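PDB 4TZM: protein HTP-2 from Caenorhabditis elegans, which is a HORMA domain protein of the meiotic chromosome axis that binds a closure motif of HTP-3, probably helping to assemble the axis. Local coordinates for residues K67-L79 with R168-F180. Residues are numbered along the deposited sequence; the frame is centred on the assembly and turned at random.
Sequences KNYITENLSCMTL and RDQMVTIVRSVQF
I70 and V175 meet tip to tip at the tight centre of this contact. CD1 of I70 lies 3.5 Å from CG2 of V175, closer than usual for two carbons, and rests against V175 CG1 as well. L74 has its CG anti to the backbone N; chi1 177° and chi2 70° together bring CD2 to 4.2 Å from V172 CG1. C76 CB adds a looser contact to V175. T71 is buried too: its CG2 lies 3.6 Å from V172 CG2 and 3.3 Å from R168 NH2, obliquely to the guanidinium. T71 OG1 accepts from N73 N in an ST turn, and I70 and T71 face L74 in a classic beta bulge. One hydrogen bond joins the two segments: NE2 of Q179 donates to the backbone O of S75 at 2.7 Å, with an N-H...O angle of 160°. It lies in both the amide and the carbonyl plane. OE1 of Q179 sits 3.6 Å from L74 CD1. Cutting Q179 back to an alanine would probably leave the S75 carbonyl without this donor and open a gap beside L74 CD1. The solvent side is looser. There R176 CG reaches L74 CD1 at 4.0 Å, and L74 CB sits loosely over one guanidinium face. N73 OD1 lies at the guanidinium edge, 4.1 Å from R176 NH2. The contact thus sets the hairpin of strands 65-69 and 75-79 across helix 164-185 of the HORMA domain. M171 of this helix also touches helix 35-56 and strand 228-235.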
# COMPACT_ATOMS: atom_id res chain seq x y z
N LYS A 67 7.72 -4.21 -16.35
CA LYS A 67 6.95 -5.43 -16.12
C LYS A 67 7.61 -6.31 -15.07
O LYS A 67 8.79 -6.64 -15.16
CB LYS A 67 6.76 -6.22 -17.42
CG LYS A 67 5.79 -7.38 -17.28
CD LYS A 67 5.48 -8.04 -18.61
CE LYS A 67 4.41 -9.12 -18.47
NZ LYS A 67 4.08 -9.76 -19.77
N ASN A 68 6.82 -6.68 -14.07
CA ASN A 68 7.25 -7.60 -13.03
C ASN A 68 6.23 -8.71 -12.85
O ASN A 68 5.12 -8.64 -13.37
CB ASN A 68 7.47 -6.87 -11.71
CG ASN A 68 8.87 -6.29 -11.59
OD1 ASN A 68 9.81 -7.00 -11.24
ND2 ASN A 68 9.01 -5.00 -11.86
N TYR A 69 6.62 -9.75 -12.10
CA TYR A 69 5.73 -10.85 -11.78
C TYR A 69 5.69 -11.09 -10.28
O TYR A 69 6.72 -11.01 -9.60
CB TYR A 69 6.17 -12.13 -12.49
CG TYR A 69 5.94 -12.16 -13.99
CD1 TYR A 69 6.79 -11.48 -14.86
CD2 TYR A 69 4.89 -12.88 -14.53
CE1 TYR A 69 6.58 -11.51 -16.23
CE2 TYR A 69 4.67 -12.91 -15.90
CZ TYR A 69 5.53 -12.23 -16.74
OH TYR A 69 5.32 -12.26 -18.11
N ILE A 70 4.50 -11.37 -9.76
CA ILE A 70 4.33 -11.75 -8.37
C ILE A 70 4.29 -13.27 -8.26
O ILE A 70 4.86 -13.86 -7.35
CB ILE A 70 3.05 -11.15 -7.78
CG1 ILE A 70 3.01 -9.65 -8.05
CG2 ILE A 70 2.95 -11.44 -6.29
CD1 ILE A 70 1.64 -9.06 -7.93
N THR A 71 3.59 -13.89 -9.20
CA THR A 71 3.64 -15.33 -9.40
C THR A 71 3.89 -15.58 -10.88
O THR A 71 3.95 -14.64 -11.67
CB THR A 71 2.35 -16.04 -8.95
OG1 THR A 71 1.32 -15.83 -9.92
CG2 THR A 71 1.89 -15.51 -7.60
N GLU A 72 4.04 -16.85 -11.26
CA GLU A 72 4.27 -17.19 -12.66
C GLU A 72 3.06 -16.82 -13.51
O GLU A 72 3.20 -16.51 -14.70
CB GLU A 72 4.58 -18.68 -12.81
CG GLU A 72 5.88 -19.12 -12.17
CD GLU A 72 6.11 -20.61 -12.32
OE1 GLU A 72 5.16 -21.32 -12.70
OE2 GLU A 72 7.24 -21.07 -12.05
N ASN A 73 1.89 -16.84 -12.89
CA ASN A 73 0.63 -16.59 -13.58
C ASN A 73 0.25 -15.11 -13.60
O ASN A 73 -0.50 -14.67 -14.47
CB ASN A 73 -0.49 -17.39 -12.91
CG ASN A 73 -1.46 -17.99 -13.91
OD1 ASN A 73 -2.25 -17.29 -14.53
ND2 ASN A 73 -1.40 -19.31 -14.06
N LEU A 74 0.76 -14.34 -12.64
CA LEU A 74 0.30 -12.97 -12.42
C LEU A 74 1.41 -11.93 -12.54
O LEU A 74 2.46 -12.04 -11.90
CB LEU A 74 -0.35 -12.86 -11.04
CG LEU A 74 -0.82 -11.46 -10.62
CD1 LEU A 74 -2.03 -11.02 -11.43
CD2 LEU A 74 -1.12 -11.42 -9.13
N SER A 75 1.15 -10.92 -13.35
CA SER A 75 2.12 -9.85 -13.59
C SER A 75 1.55 -8.50 -13.17
O SER A 75 0.35 -8.34 -13.01
CB SER A 75 2.52 -9.81 -15.06
OG SER A 75 1.49 -9.24 -15.85
N CYS A 76 2.44 -7.52 -13.03
CA CYS A 76 2.04 -6.17 -12.67
C CYS A 76 3.08 -5.17 -13.15
O CYS A 76 4.19 -5.56 -13.52
CB CYS A 76 1.84 -6.04 -11.16
SG CYS A 76 3.27 -6.52 -10.18
N MET A 77 2.73 -3.89 -13.15
CA MET A 77 3.65 -2.84 -13.56
C MET A 77 4.17 -2.08 -12.34
O MET A 77 3.41 -1.43 -11.63
CB MET A 77 2.98 -1.88 -14.54
CG MET A 77 2.43 -2.54 -15.80
SD MET A 77 3.68 -3.40 -16.78
CE MET A 77 4.59 -2.03 -17.48
N THR A 78 5.48 -2.17 -12.09
CA THR A 78 6.11 -1.45 -10.99
C THR A 78 6.90 -0.26 -11.50
O THR A 78 7.51 -0.32 -12.57
CB THR A 78 7.06 -2.36 -10.18
OG1 THR A 78 8.10 -2.85 -11.04
CG2 THR A 78 6.30 -3.53 -9.57
N LEU A 79 6.91 0.83 -10.74
CA LEU A 79 7.62 2.05 -11.13
C LEU A 79 9.09 1.76 -11.43
O LEU A 79 9.74 1.01 -10.71
CB LEU A 79 7.49 3.11 -10.04
CG LEU A 79 6.12 3.81 -9.94
CD1 LEU A 79 5.97 4.50 -8.59
CD2 LEU A 79 5.94 4.82 -11.07
N ARG A 168 1.38 -14.32 0.96
CA ARG A 168 1.47 -14.37 -0.50
C ARG A 168 0.09 -14.44 -1.15
O ARG A 168 -0.16 -13.80 -2.17
CB ARG A 168 2.33 -15.56 -0.95
CG ARG A 168 2.43 -15.77 -2.47
CD ARG A 168 3.22 -17.04 -2.79
NE ARG A 168 3.25 -17.37 -4.21
CZ ARG A 168 2.35 -18.13 -4.83
NH1 ARG A 168 1.33 -18.65 -4.14
NH2 ARG A 168 2.45 -18.38 -6.13
N ASP A 169 -0.81 -15.22 -0.55
CA ASP A 169 -2.19 -15.31 -1.03
C ASP A 169 -2.90 -13.96 -0.91
O ASP A 169 -3.67 -13.57 -1.79
CB ASP A 169 -2.98 -16.36 -0.26
CG ASP A 169 -2.54 -17.78 -0.57
OD1 ASP A 169 -1.83 -17.99 -1.57
OD2 ASP A 169 -2.93 -18.70 0.19
N GLN A 170 -2.65 -13.27 0.20
CA GLN A 170 -3.27 -11.97 0.44
C GLN A 170 -2.74 -10.93 -0.54
O GLN A 170 -3.47 -10.03 -0.96
CB GLN A 170 -3.04 -11.52 1.88
CG GLN A 170 -3.82 -12.30 2.93
CD GLN A 170 -3.28 -12.10 4.34
OE1 GLN A 170 -2.21 -11.51 4.53
NE2 GLN A 170 -4.00 -12.59 5.33
N MET A 171 -1.47 -11.05 -0.90
CA MET A 171 -0.84 -10.11 -1.82
C MET A 171 -1.32 -10.33 -3.25
O MET A 171 -1.58 -9.38 -3.99
CB MET A 171 0.69 -10.23 -1.75
CG MET A 171 1.43 -9.43 -2.82
SD MET A 171 1.06 -7.67 -2.74
CE MET A 171 1.56 -7.29 -1.07
N VAL A 172 -1.43 -11.60 -3.64
CA VAL A 172 -1.96 -11.97 -4.94
C VAL A 172 -3.40 -11.49 -5.10
O VAL A 172 -3.78 -10.97 -6.15
CB VAL A 172 -1.88 -13.50 -5.15
CG1 VAL A 172 -2.83 -13.95 -6.26
CG2 VAL A 172 -0.45 -13.91 -5.44
N THR A 173 -4.19 -11.63 -4.04
CA THR A 173 -5.58 -11.17 -4.03
C THR A 173 -5.69 -9.66 -4.22
O THR A 173 -6.54 -9.18 -4.98
CB THR A 173 -6.28 -11.57 -2.71
OG1 THR A 173 -6.52 -12.98 -2.71
CG2 THR A 173 -7.61 -10.83 -2.56
N ILE A 174 -4.84 -8.91 -3.53
CA ILE A 174 -4.89 -7.45 -3.59
C ILE A 174 -4.60 -6.95 -5.00
O ILE A 174 -5.35 -6.13 -5.54
CB ILE A 174 -3.89 -6.81 -2.59
CG1 ILE A 174 -4.49 -6.80 -1.18
CG2 ILE A 174 -3.54 -5.39 -3.01
CD1 ILE A 174 -3.57 -6.23 -0.13
N VAL A 175 -3.53 -7.47 -5.61
CA VAL A 175 -3.11 -7.05 -6.94
C VAL A 175 -4.11 -7.46 -8.02
O VAL A 175 -4.38 -6.70 -8.95
CB VAL A 175 -1.72 -7.62 -7.27
CG1 VAL A 175 -1.29 -7.18 -8.66
CG2 VAL A 175 -0.72 -7.16 -6.22
N ARG A 176 -4.69 -8.65 -7.88
CA ARG A 176 -5.75 -9.08 -8.78
C ARG A 176 -6.97 -8.17 -8.65
O ARG A 176 -7.54 -7.74 -9.65
CB ARG A 176 -6.14 -10.53 -8.52
CG ARG A 176 -5.32 -11.55 -9.29
CD ARG A 176 -5.97 -12.93 -9.27
NE ARG A 176 -5.59 -13.72 -10.44
CZ ARG A 176 -4.61 -14.62 -10.45
NH1 ARG A 176 -3.90 -14.86 -9.35
NH2 ARG A 176 -4.34 -15.29 -11.56
N SER A 177 -7.36 -7.87 -7.42
CA SER A 177 -8.51 -7.01 -7.18
C SER A 177 -8.28 -5.60 -7.71
O SER A 177 -9.18 -4.99 -8.27
CB SER A 177 -8.86 -6.97 -5.69
OG SER A 177 -9.43 -8.21 -5.27
N VAL A 178 -7.07 -5.08 -7.53
CA VAL A 178 -6.72 -3.77 -8.06
C VAL A 178 -6.84 -3.75 -9.58
O VAL A 178 -7.54 -2.90 -10.15
CB VAL A 178 -5.30 -3.34 -7.65
CG1 VAL A 178 -4.81 -2.18 -8.52
CG2 VAL A 178 -5.27 -2.95 -6.19
N GLN A 179 -6.18 -4.70 -10.24
CA GLN A 179 -6.25 -4.80 -11.70
C GLN A 179 -7.68 -4.99 -12.18
O GLN A 179 -8.07 -4.45 -13.21
CB GLN A 179 -5.38 -5.94 -12.20
CG GLN A 179 -3.89 -5.71 -11.96
CD GLN A 179 -3.05 -6.90 -12.35
OE1 GLN A 179 -3.57 -7.99 -12.61
NE2 GLN A 179 -1.73 -6.70 -12.39
N PHE A 180 -8.48 -5.75 -11.44
CA PHE A 180 -9.87 -5.97 -11.83
C PHE A 180 -10.72 -4.72 -11.59
O PHE A 180 -11.51 -4.34 -12.45
CB PHE A 180 -10.46 -7.17 -11.08
CG PHE A 180 -11.94 -7.30 -11.25
CD1 PHE A 180 -12.48 -7.78 -12.43
CD2 PHE A 180 -12.80 -6.93 -10.22
CE1 PHE A 180 -13.85 -7.90 -12.58
CE2 PHE A 180 -14.17 -7.05 -10.37
CZ PHE A 180 -14.69 -7.53 -11.56